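Group 1 truncated hemoglobin (Tetrahymena pyriformis, PDB 3AQ9) binds one heme per subunit and probably serves in oxygen binding and nitric oxide detoxification as a 2/2-fold truncated globin. Local coordinates at residues 23-28 / 45-50; 55-60 / 109-114. The protein carries 1 engineered substitution. One frame throughout, in Å; residues are numbered along the deposited sequence.

Contact 1. Residues 23-28 / 45-50; sequences LFYKKV and HQTKQE. Engineered in segment 45-50: Glu50 (natural residue Gln). With HEM (protoporphyrin IX containing Fe), chain C.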
ATOM      1  N   LEU A  23       9.107  -4.294  -2.447  1.00 27.68           N
ATOM      2  CA  LEU A  23      10.074  -3.252  -2.013  1.00 29.79           C
ATOM      3  C   LEU A  23       9.469  -2.407  -0.892  1.00 27.24           C
ATOM      4  O   LEU A  23      10.103  -2.094   0.149  1.00 29.22           O
ATOM      5  CB  LEU A  23      10.461  -2.319  -3.177  1.00 31.75           C
ATOM      6  CG  LEU A  23      11.431  -1.173  -2.821  1.00 31.41           C
ATOM      7  CD1 LEU A  23      12.662  -1.643  -1.882  1.00 30.63           C
ATOM      8  CD2 LEU A  23      11.888  -0.441  -4.183  1.00 33.68           C
ATOM      9  N   PHE A  24       8.190  -2.093  -1.019  1.00 25.33           N
ATOM     10  CA  PHE A  24       7.491  -1.358  -0.001  1.00 25.99           C
ATOM     11  C   PHE A  24       7.496  -2.185   1.275  1.00 27.13           C
ATOM     12  O   PHE A  24       7.814  -1.634   2.351  1.00 28.07           O
ATOM     13  CB  PHE A  24       6.066  -1.184  -0.535  1.00 24.15           C
ATOM     14  CG  PHE A  24       5.004  -0.877   0.517  1.00 25.98           C
ATOM     15  CD1 PHE A  24       4.962   0.421   1.122  1.00 26.71           C
ATOM     16  CD2 PHE A  24       4.065  -1.836   0.888  1.00 27.50           C
ATOM     17  CE1 PHE A  24       3.965   0.681   2.087  1.00 26.38           C
ATOM     18  CE2 PHE A  24       3.036  -1.536   1.837  1.00 30.46           C
ATOM     19  CZ  PHE A  24       2.988  -0.300   2.413  1.00 26.42           C
ATOM     20  N   TYR A  25       7.224  -3.494   1.213  1.00 27.33           N
ATOM     21  CA  TYR A  25       7.357  -4.254   2.512  1.00 27.27           C
ATOM     22  C   TYR A  25       8.792  -4.314   3.017  1.00 30.20           C
ATOM     23  O   TYR A  25       8.958  -4.430   4.242  1.00 30.32           O
ATOM     24  CB  TYR A  25       6.736  -5.669   2.400  1.00 28.56           C
ATOM     25  CG  TYR A  25       5.268  -5.490   2.707  1.00 30.72           C
ATOM     26  CD1 TYR A  25       4.286  -5.676   1.736  1.00 32.71           C
ATOM     27  CD2 TYR A  25       4.909  -5.044   4.004  1.00 34.25           C
ATOM     28  CE1 TYR A  25       2.933  -5.363   2.044  1.00 34.85           C
ATOM     29  CE2 TYR A  25       3.639  -4.811   4.297  1.00 35.55           C
ATOM     30  CZ  TYR A  25       2.681  -4.969   3.348  1.00 34.51           C
ATOM     31  OH  TYR A  25       1.453  -4.648   3.907  1.00 39.38           O
ATOM     32  N   LYS A  26       9.834  -4.361   2.165  1.00 28.26           N
ATOM     33  CA  LYS A  26      11.180  -4.306   2.723  1.00 30.01           C
ATOM     34  C   LYS A  26      11.325  -3.020   3.555  1.00 31.29           C
ATOM     35  O   LYS A  26      11.977  -3.035   4.621  1.00 34.04           O
ATOM     36  CB  LYS A  26      12.235  -4.315   1.568  1.00 29.03           C
ATOM     37  CG  LYS A  26      13.665  -4.170   1.973  1.00 33.52           C
ATOM     38  CD  LYS A  26      14.484  -4.055   0.705  1.00 33.13           C
ATOM     39  CE  LYS A  26      16.002  -4.116   0.750  1.00 41.81           C
ATOM     40  NZ  LYS A  26      16.433  -3.205   1.772  1.00 48.48           N
ATOM     41  N   LYS A  27      10.741  -1.913   3.098  1.00 28.29           N
ATOM     42  CA  LYS A  27      10.918  -0.672   3.875  1.00 28.00           C
ATOM     43  C   LYS A  27      10.021  -0.735   5.093  1.00 28.01           C
ATOM     44  O   LYS A  27      10.449  -0.361   6.183  1.00 28.85           O
ATOM     45  CB  LYS A  27      10.461   0.528   3.008  1.00 28.22           C
ATOM     46  CG  LYS A  27      11.552   0.711   1.879  1.00 28.79           C
ATOM     47  CD  LYS A  27      11.078   2.005   1.078  1.00 29.96           C
ATOM     48  CE  LYS A  27      12.016   2.189  -0.182  1.00 33.38           C
ATOM     49  NZ  LYS A  27      13.400   2.503   0.185  1.00 41.91           N
ATOM     50  N   VAL A  28       8.771  -1.178   4.908  1.00 26.78           N
ATOM     51  CA  VAL A  28       7.840  -1.211   6.098  1.00 27.04           C
ATOM     52  C   VAL A  28       8.402  -2.125   7.198  1.00 28.79           C
ATOM     53  O   VAL A  28       8.336  -1.764   8.393  1.00 29.47           O
ATOM     54  CB  VAL A  28       6.450  -1.721   5.615  1.00 28.53           C
ATOM     55  CG1 VAL A  28       5.549  -2.192   6.773  1.00 28.83           C
ATOM     56  CG2 VAL A  28       5.714  -0.625   4.793  1.00 25.56           C
ATOM     57  N   HIS A  45       1.149 -14.176   1.431  1.00 38.88           N
ATOM     58  CA  HIS A  45      -0.248 -13.877   1.314  1.00 39.38           C
ATOM     59  C   HIS A  45      -0.528 -12.392   1.268  1.00 35.55           C
ATOM     60  O   HIS A  45      -1.370 -11.856   0.492  1.00 34.59           O
ATOM     61  CB  HIS A  45      -1.066 -14.483   2.480  1.00 43.55           C
ATOM     62  CG  HIS A  45      -2.533 -14.511   2.177  1.00 46.85           C
ATOM     63  ND1 HIS A  45      -3.453 -13.717   2.826  1.00 47.74           N
ATOM     64  CD2 HIS A  45      -3.209 -15.145   1.177  1.00 49.79           C
ATOM     65  CE1 HIS A  45      -4.652 -13.943   2.319  1.00 43.25           C
ATOM     66  NE2 HIS A  45      -4.535 -14.784   1.313  1.00 50.34           N
ATOM     67  N   GLN A  46       0.032 -11.655   2.236  1.00 32.17           N
ATOM     68  CA  GLN A  46      -0.176 -10.233   2.320  1.00 31.46           C
ATOM     69  C   GLN A  46       0.319  -9.505   1.047  1.00 29.45           C
ATOM     70  O   GLN A  46      -0.348  -8.579   0.515  1.00 28.25           O
ATOM     71  CB  GLN A  46       0.579  -9.702   3.561  1.00 30.96           C
ATOM     72  CG  GLN A  46       0.427  -8.150   3.734  1.00 28.17           C
ATOM     73  CD  GLN A  46      -1.026  -7.772   4.034  1.00 32.69           C
ATOM     74  OE1 GLN A  46      -1.794  -8.639   4.496  1.00 31.12           O
ATOM     75  NE2 GLN A  46      -1.377  -6.515   3.767  1.00 31.57           N
ATOM     76  N   THR A  47       1.479  -9.943   0.558  1.00 29.83           N
ATOM     77  CA  THR A  47       1.960  -9.295  -0.667  1.00 30.59           C
ATOM     78  C   THR A  47       0.953  -9.521  -1.836  1.00 29.46           C
ATOM     79  O   THR A  47       0.656  -8.605  -2.633  1.00 28.60           O
ATOM     80  CB  THR A  47       3.383  -9.892  -1.042  1.00 32.27           C
ATOM     81  OG1 THR A  47       4.276  -9.454  -0.012  1.00 34.43           O
ATOM     82  CG2 THR A  47       3.880  -9.285  -2.372  1.00 34.55           C
ATOM     83  N   LYS A  48       0.403 -10.715  -1.922  1.00 29.01           N
ATOM     84  CA  LYS A  48      -0.540 -10.961  -2.992  1.00 32.13           C
ATOM     85  C   LYS A  48      -1.846 -10.147  -2.827  1.00 29.55           C
ATOM     86  O   LYS A  48      -2.328  -9.462  -3.779  1.00 28.38           O
ATOM     87  CB  LYS A  48      -0.959 -12.404  -2.966  1.00 33.90           C
ATOM     88  CG  LYS A  48      -1.796 -12.779  -4.232  1.00 42.62           C
ATOM     89  CD  LYS A  48      -3.271 -13.013  -3.804  1.00 51.36           C
ATOM     90  CE  LYS A  48      -3.853 -13.995  -4.890  1.00 59.55           C
ATOM     91  NZ  LYS A  48      -4.477 -13.082  -5.934  1.00 48.82           N
ATOM     92  N   GLN A  49      -2.413 -10.137  -1.624  1.00 29.18           N
ATOM     93  CA  GLN A  49      -3.634  -9.346  -1.422  1.00 28.85           C
ATOM     94  C   GLN A  49      -3.405  -7.889  -1.679  1.00 27.60           C
ATOM     95  O   GLN A  49      -4.229  -7.155  -2.254  1.00 27.68           O
ATOM     96  CB  GLN A  49      -4.100  -9.506   0.071  1.00 29.39           C
ATOM     97  CG  GLN A  49      -4.593 -10.905   0.337  1.00 30.90           C
ATOM     98  CD  GLN A  49      -5.781 -11.237  -0.613  1.00 39.91           C
ATOM     99  OE1 GLN A  49      -6.798 -10.592  -0.565  1.00 49.54           O
ATOM    100  NE2 GLN A  49      -5.650 -12.178  -1.393  1.00 40.11           N
ATOM    101  N   GLU A  50      -2.330  -7.356  -1.120  1.00 26.57           N
ATOM    102  CA  GLU A  50      -2.057  -5.928  -1.280  1.00 26.80           C
ATOM    103  C   GLU A  50      -1.703  -5.538  -2.715  1.00 27.31           C
ATOM    104  O   GLU A  50      -2.091  -4.458  -3.207  1.00 27.54           O
ATOM    105  CB  GLU A  50      -0.942  -5.566  -0.273  1.00 30.71           C
ATOM    106  CG  GLU A  50      -0.698  -4.125  -0.170  1.00 36.45           C
ATOM    107  CD  GLU A  50      -0.458  -3.724   1.333  1.00 33.90           C
ATOM    108  OE1 GLU A  50      -0.081  -4.612   2.251  1.00 41.40           O
ATOM    109  OE2 GLU A  50      -0.279  -2.540   1.445  1.00 37.29           O
TER
HETATM  110  CHA HEM C 144      -4.168  -6.275   6.108  1.00 23.17           C
HETATM  111  CHB HEM C 144      -1.166  -3.482   8.812  1.00 25.45           C
HETATM  112  CHC HEM C 144      -2.389   0.365   6.177  1.00 22.00           C
HETATM  113  CHD HEM C 144      -4.089  -2.723   2.767  1.00 23.46           C
HETATM  114  C1A HEM C 144      -3.259  -5.842   7.059  1.00 23.47           C
HETATM  115  C2A HEM C 144      -2.697  -6.655   8.148  1.00 26.29           C
HETATM  116  C3A HEM C 144      -1.867  -5.901   8.836  1.00 26.65           C
HETATM  117  C4A HEM C 144      -1.881  -4.560   8.297  1.00 25.03           C
HETATM  118  CMA HEM C 144      -0.980  -6.225  10.051  1.00 24.55           C
HETATM  119  CAA HEM C 144      -2.950  -8.211   8.281  1.00 30.04           C
HETATM  120  CBA HEM C 144      -3.495  -8.951   9.520  1.00 37.70           C
HETATM  121  CGA HEM C 144      -3.036 -10.464   9.052  1.00 37.25           C
HETATM  122  O1A HEM C 144      -3.740 -11.059   8.158  1.00 42.09           O
HETATM  123  O2A HEM C 144      -1.829 -10.900   9.197  1.00 37.30           O
HETATM  124  C1B HEM C 144      -1.343  -2.154   8.329  1.00 24.12           C
HETATM  125  C2B HEM C 144      -0.799  -1.024   9.064  1.00 24.78           C
HETATM  126  C3B HEM C 144      -1.229   0.051   8.383  1.00 24.70           C
HETATM  127  C4B HEM C 144      -1.935  -0.462   7.238  1.00 23.53           C
HETATM  128  CMB HEM C 144       0.017  -1.023  10.355  1.00 25.00           C
HETATM  129  CAB HEM C 144      -0.965   1.506   8.793  1.00 24.25           C
HETATM  130  CBB HEM C 144      -2.050   2.260   8.705  1.00 27.48           C
HETATM  131  C1C HEM C 144      -2.894  -0.157   4.974  1.00 22.90           C
HETATM  132  C2C HEM C 144      -3.124   0.617   3.778  1.00 23.82           C
HETATM  133  C3C HEM C 144      -3.563  -0.272   2.865  1.00 22.82           C
HETATM  134  C4C HEM C 144      -3.618  -1.584   3.438  1.00 24.83           C
HETATM  135  CMC HEM C 144      -2.833   2.169   3.652  1.00 25.18           C
HETATM  136  CAC HEM C 144      -3.925  -0.046   1.350  1.00 26.64           C
HETATM  137  CBC HEM C 144      -4.135   1.180   0.874  1.00 32.14           C
HETATM  138  C1D HEM C 144      -4.272  -3.951   3.415  1.00 24.11           C
HETATM  139  C2D HEM C 144      -4.804  -5.094   2.720  1.00 23.23           C
HETATM  140  C3D HEM C 144      -4.841  -6.129   3.729  1.00 24.96           C
HETATM  141  C4D HEM C 144      -4.331  -5.516   4.912  1.00 23.14           C
HETATM  142  CMD HEM C 144      -5.281  -5.262   1.269  1.00 25.13           C
HETATM  143  CAD HEM C 144      -5.297  -7.549   3.529  1.00 25.20           C
HETATM  144  CBD HEM C 144      -6.739  -7.760   3.708  1.00 25.05           C
HETATM  145  CGD HEM C 144      -7.069  -9.224   3.333  1.00 31.11           C
HETATM  146  O1D HEM C 144      -8.232  -9.530   3.091  1.00 30.56           O
HETATM  147  O2D HEM C 144      -6.167 -10.135   3.574  1.00 33.38           O
HETATM  148  NA  HEM C 144      -2.722  -4.574   7.222  1.00 23.92           N
HETATM  149  NB  HEM C 144      -2.101  -1.897   7.171  1.00 24.92           N
HETATM  150  NC  HEM C 144      -3.206  -1.467   4.760  1.00 23.14           N
HETATM  151  ND  HEM C 144      -3.908  -4.187   4.767  1.00 25.98           N
HETATM  152 FE   HEM C 144      -3.007  -3.030   6.008  1.00 24.46          FE
HETATM  153  O   HOH W   1      -1.112  -3.448   4.964  1.00 29.46           O
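The distal heme pocket of this 2/2 globin is where Tyr25, on helix 13-28, meets Gln46 and Glu50, on helix 43-57; in globin nomenclature these are the B10, E7 and E11 positions. The segment axes stay 11.4 Å apart and run at 125° to each other, a gap that calls for long side chains. Tyrosine fits because its rigid ring carries a polar group across: Tyr25 OH is hydrogen-bonded to a water 3.0 Å away, and that water ligates the heme iron. The ring itself is steadied by Phe24, whose CE2 lies 3.7 Å above one face, offset toward the rim, while Phe38 packs edge-to-face with it. Gln46 leaves its helix with CG anti to the backbone N (chi1 179°), a bend at chi2 (66°) swings CD toward the heme, and NE2 lies over the porphyrin, 3.3 Å from heme C4D. The amide stands nearly perpendicular to the Tyr25 ring. As modelled, Gln46 NE2 donates to Glu50 OE1 at 2.8 Å, one turn along the helix, though the bond is only as sure as that oxygen, which is set too close to the Tyr25 hydroxyl. Glu50 is engineered, replacing the natural glutamine. An alanine in place of Gln46 would probably open a gap between the Tyr25 hydroxyl and the porphyrin and, if the modelled bond is real, leave the Glu50 carboxylate without its N-H donor. The other carboxylate oxygen, Glu50 OE2, approaches the ring of Phe24 obliquely, 3.5 Å from CE2.

Contact 2. Residues 55-60 / 109-114; sequences TMLLGG and KVIEHT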
ATOM      1  N   THR A  55      -3.537  -2.619  -7.145  1.00 26.11           N
ATOM      2  CA  THR A  55      -3.772  -2.670  -8.597  1.00 26.07           C
ATOM      3  C   THR A  55      -5.175  -2.202  -8.855  1.00 27.56           C
ATOM      4  O   THR A  55      -5.416  -1.448  -9.768  1.00 27.90           O
ATOM      5  CB  THR A  55      -3.620  -4.105  -9.058  1.00 26.49           C
ATOM      6  OG1 THR A  55      -2.175  -4.437  -8.870  1.00 27.95           O
ATOM      7  CG2 THR A  55      -3.900  -4.272 -10.556  1.00 27.77           C
ATOM      8  N   MET A  56      -6.109  -2.754  -8.064  1.00 26.33           N
ATOM      9  CA  MET A  56      -7.539  -2.326  -8.288  1.00 27.69           C
ATOM     10  C   MET A  56      -7.666  -0.812  -7.985  1.00 27.84           C
ATOM     11  O   MET A  56      -8.274  -0.034  -8.761  1.00 28.94           O
ATOM     12  CB  MET A  56      -8.398  -3.136  -7.280  1.00 28.21           C
ATOM     13  CG  MET A  56      -9.954  -2.722  -7.353  1.00 26.15           C
ATOM     14  SD  MET A  56     -10.225  -1.314  -6.210  1.00 28.94           S
ATOM     15  CE  MET A  56      -9.931  -2.171  -4.593  1.00 27.92           C
ATOM     16  N   LEU A  57      -7.102  -0.338  -6.900  1.00 26.42           N
ATOM     17  CA  LEU A  57      -7.398   1.045  -6.463  1.00 26.30           C
ATOM     18  C   LEU A  57      -6.832   2.056  -7.490  1.00 27.51           C
ATOM     19  O   LEU A  57      -7.403   3.157  -7.689  1.00 27.59           O
ATOM     20  CB  LEU A  57      -6.680   1.295  -5.118  1.00 26.50           C
ATOM     21  CG  LEU A  57      -7.259   2.046  -4.013  1.00 37.19           C
ATOM     22  CD1 LEU A  57      -8.851   1.620  -3.809  1.00 30.81           C
ATOM     23  CD2 LEU A  57      -6.521   1.834  -2.774  1.00 33.50           C
ATOM     24  N   LEU A  58      -5.667   1.669  -8.106  1.00 26.66           N
ATOM     25  CA  LEU A  58      -5.011   2.579  -8.986  1.00 27.79           C
ATOM     26  C   LEU A  58      -5.389   2.399 -10.435  1.00 28.69           C
ATOM     27  O   LEU A  58      -4.768   2.995 -11.333  1.00 30.07           O
ATOM     28  CB  LEU A  58      -3.453   2.448  -8.779  1.00 25.68           C
ATOM     29  CG  LEU A  58      -3.046   2.801  -7.309  1.00 27.00           C
ATOM     30  CD1 LEU A  58      -1.461   2.560  -7.220  1.00 27.89           C
ATOM     31  CD2 LEU A  58      -3.463   4.224  -6.945  1.00 29.40           C
ATOM     32  N   GLY A  59      -6.459   1.599 -10.708  1.00 29.26           N
ATOM     33  CA  GLY A  59      -7.047   1.627 -12.040  1.00 30.18           C
ATOM     34  C   GLY A  59      -6.600   0.512 -12.934  1.00 31.08           C
ATOM     35  O   GLY A  59      -6.894   0.502 -14.120  1.00 32.95           O
ATOM     36  N   GLY A  60      -5.843  -0.450 -12.363  1.00 30.31           N
ATOM     37  CA  GLY A  60      -5.561  -1.690 -13.080  1.00 30.07           C
ATOM     38  C   GLY A  60      -6.692  -2.704 -13.006  1.00 30.90           C
ATOM     39  O   GLY A  60      -7.819  -2.329 -12.613  1.00 31.41           O
ATOM     40  N   LYS A 109      -2.842  10.339  -3.297  1.00 29.96           N
ATOM     41  CA  LYS A 109      -4.172  11.048  -3.067  1.00 31.50           C
ATOM     42  C   LYS A 109      -5.313  10.031  -3.138  1.00 31.29           C
ATOM     43  O   LYS A 109      -6.291  10.167  -2.357  1.00 32.20           O
ATOM     44  CB  LYS A 109      -4.428  12.127  -4.110  1.00 35.10           C
ATOM     45  CG  LYS A 109      -3.616  13.387  -3.837  1.00 42.48           C
ATOM     46  CD  LYS A 109      -3.914  14.518  -4.904  1.00 49.89           C
ATOM     47  CE  LYS A 109      -5.412  14.588  -5.267  1.00 50.51           C
ATOM     48  NZ  LYS A 109      -5.598  15.848  -6.129  1.00 64.75           N
ATOM     49  N   VAL A 110      -5.200   9.003  -4.000  1.00 29.74           N
ATOM     50  CA  VAL A 110      -6.262   7.948  -4.010  1.00 29.23           C
ATOM     51  C   VAL A 110      -6.198   7.168  -2.709  1.00 27.82           C
ATOM     52  O   VAL A 110      -7.178   7.004  -2.011  1.00 28.34           O
ATOM     53  CB  VAL A 110      -6.103   6.984  -5.233  1.00 28.57           C
ATOM     54  CG1 VAL A 110      -7.031   5.757  -5.048  1.00 32.52           C
ATOM     55  CG2 VAL A 110      -6.439   7.789  -6.583  1.00 28.80           C
ATOM     56  N   ILE A 111      -5.000   6.716  -2.360  1.00 27.54           N
ATOM     57  CA  ILE A 111      -4.879   5.809  -1.163  1.00 26.28           C
ATOM     58  C   ILE A 111      -5.205   6.554   0.103  1.00 26.84           C
ATOM     59  O   ILE A 111      -5.797   5.973   1.050  1.00 26.28           O
ATOM     60  CB  ILE A 111      -3.447   5.317  -1.121  1.00 26.95           C
ATOM     61  CG1 ILE A 111      -3.240   4.454  -2.354  1.00 26.25           C
ATOM     62  CG2 ILE A 111      -3.113   4.463   0.227  1.00 26.66           C
ATOM     63  CD1 ILE A 111      -1.743   4.139  -2.690  1.00 28.19           C
ATOM     64  N   GLU A 112      -4.976   7.876   0.110  1.00 26.25           N
ATOM     65  CA  GLU A 112      -5.219   8.662   1.351  1.00 27.32           C
ATOM     66  C   GLU A 112      -6.734   8.555   1.772  1.00 29.22           C
ATOM     67  O   GLU A 112      -7.070   8.623   2.972  1.00 27.89           O
ATOM     68  CB  GLU A 112      -4.838  10.152   1.065  1.00 28.29           C
ATOM     69  CG  GLU A 112      -5.351  11.132   2.029  1.00 32.89           C
ATOM     70  CD  GLU A 112      -4.692  10.913   3.483  1.00 31.26           C
ATOM     71  OE1 GLU A 112      -5.385  11.334   4.487  1.00 35.48           O
ATOM     72  OE2 GLU A 112      -3.541  10.448   3.528  1.00 33.24           O
ATOM     73  N   HIS A 113      -7.646   8.374   0.800  1.00 27.59           N
ATOM     74  CA  HIS A 113      -9.102   8.337   1.172  1.00 28.01           C
ATOM     75  C   HIS A 113      -9.377   7.094   2.085  1.00 27.59           C
ATOM     76  O   HIS A 113     -10.461   7.109   2.732  1.00 30.82           O
ATOM     77  CB  HIS A 113      -9.892   8.243  -0.140  1.00 29.48           C
ATOM     78  CG  HIS A 113      -9.969   9.551  -0.847  1.00 32.09           C
ATOM     79  ND1 HIS A 113      -9.225   9.895  -1.979  1.00 34.68           N
ATOM     80  CD2 HIS A 113     -10.688  10.637  -0.511  1.00 28.83           C
ATOM     81  CE1 HIS A 113      -9.557  11.156  -2.345  1.00 27.54           C
ATOM     82  NE2 HIS A 113     -10.438  11.623  -1.456  1.00 38.37           N
ATOM     83  N   THR A 114      -8.462   6.116   2.145  1.00 27.77           N
ATOM     84  CA  THR A 114      -8.759   4.922   2.981  1.00 27.18           C
ATOM     85  C   THR A 114      -8.425   5.191   4.435  1.00 28.73           C
ATOM     86  O   THR A 114      -8.750   4.333   5.303  1.00 27.22           O
ATOM     87  CB  THR A 114      -7.979   3.690   2.565  1.00 28.03           C
ATOM     88  OG1 THR A 114      -6.534   3.907   2.677  1.00 24.43           O
ATOM     89  CG2 THR A 114      -8.283   3.275   1.100  1.00 27.94           C
TER
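Val110 pushes its branched side chain against the last turn of the helix that carries Leu57, and the fit is one of small knob and shallow hollow. Its CG1 is the knob: it lies 3.7 Å from the carbonyl oxygen Leu57 O, and the same methyl is 3.9 Å from Leu57 CG. The hollow is completed by Leu58, whose CD2 comes within 4.2 Å of Val110 CB while the two side chains cross obliquely. A valine suits the place because it is short and branched at CB, so it can touch both leucines without holding the backbones apart; the nearest CA atoms here, those of Leu57 and Val110, are 7.4 Å from each other. Leu57 in turn is the bump on its own side. It slides past Val110 in the opposite direction and sets CD2 4.2 Å from Ile111 CG1, with the Thr114 methyl lying further along. In globin terms this is the end of the E helix meeting the H helix, and the chain turns sharply at this point. Gly59, with a positive phi (99°) that glycine readily adopts, is the C-prime residue of a Schellman motif: Gly60 N bonds to Thr55 O at 2.8 Å and Gly59 N to Met56 O at 3.1 Å. Gly60 lies close to Thr55 CG2, which leaves little room for a CB. Leu58, just past the helix, also packs on Ile7 and Leu11 of helix 7-11, while Ile111 reaches the heme. Thr114 turns its methyl to Leu57 and its hydroxyl back to its own chain, where OG1 donates to Ile111 O at 2.7 Å, in the carbonyl plane; the same oxygen also accepts from Thr114 N.

Both contacts are largely buried and both use helix 43-57, contact 1 at its first half and contact 2 at its C-terminal end, on opposite sides of the chain's centre with contact centres about 16 Å apart. Their partners differ: helix 13-28 in one, helix 101-112 in the other. Neither has a clear direct hydrogen bond between its segments. Polar groups dominate contact 1, where the Tyr25 hydroxyl is bonded to the iron-bound water, whereas contact 2 is joined by aliphatic packing; there Leu57 and Val110 are partly exposed, while Leu58, Ile111 and Thr114 are buried. The heme touches both, through Gln46 and Gln49 in contact 1 and Ile111 in contact 2.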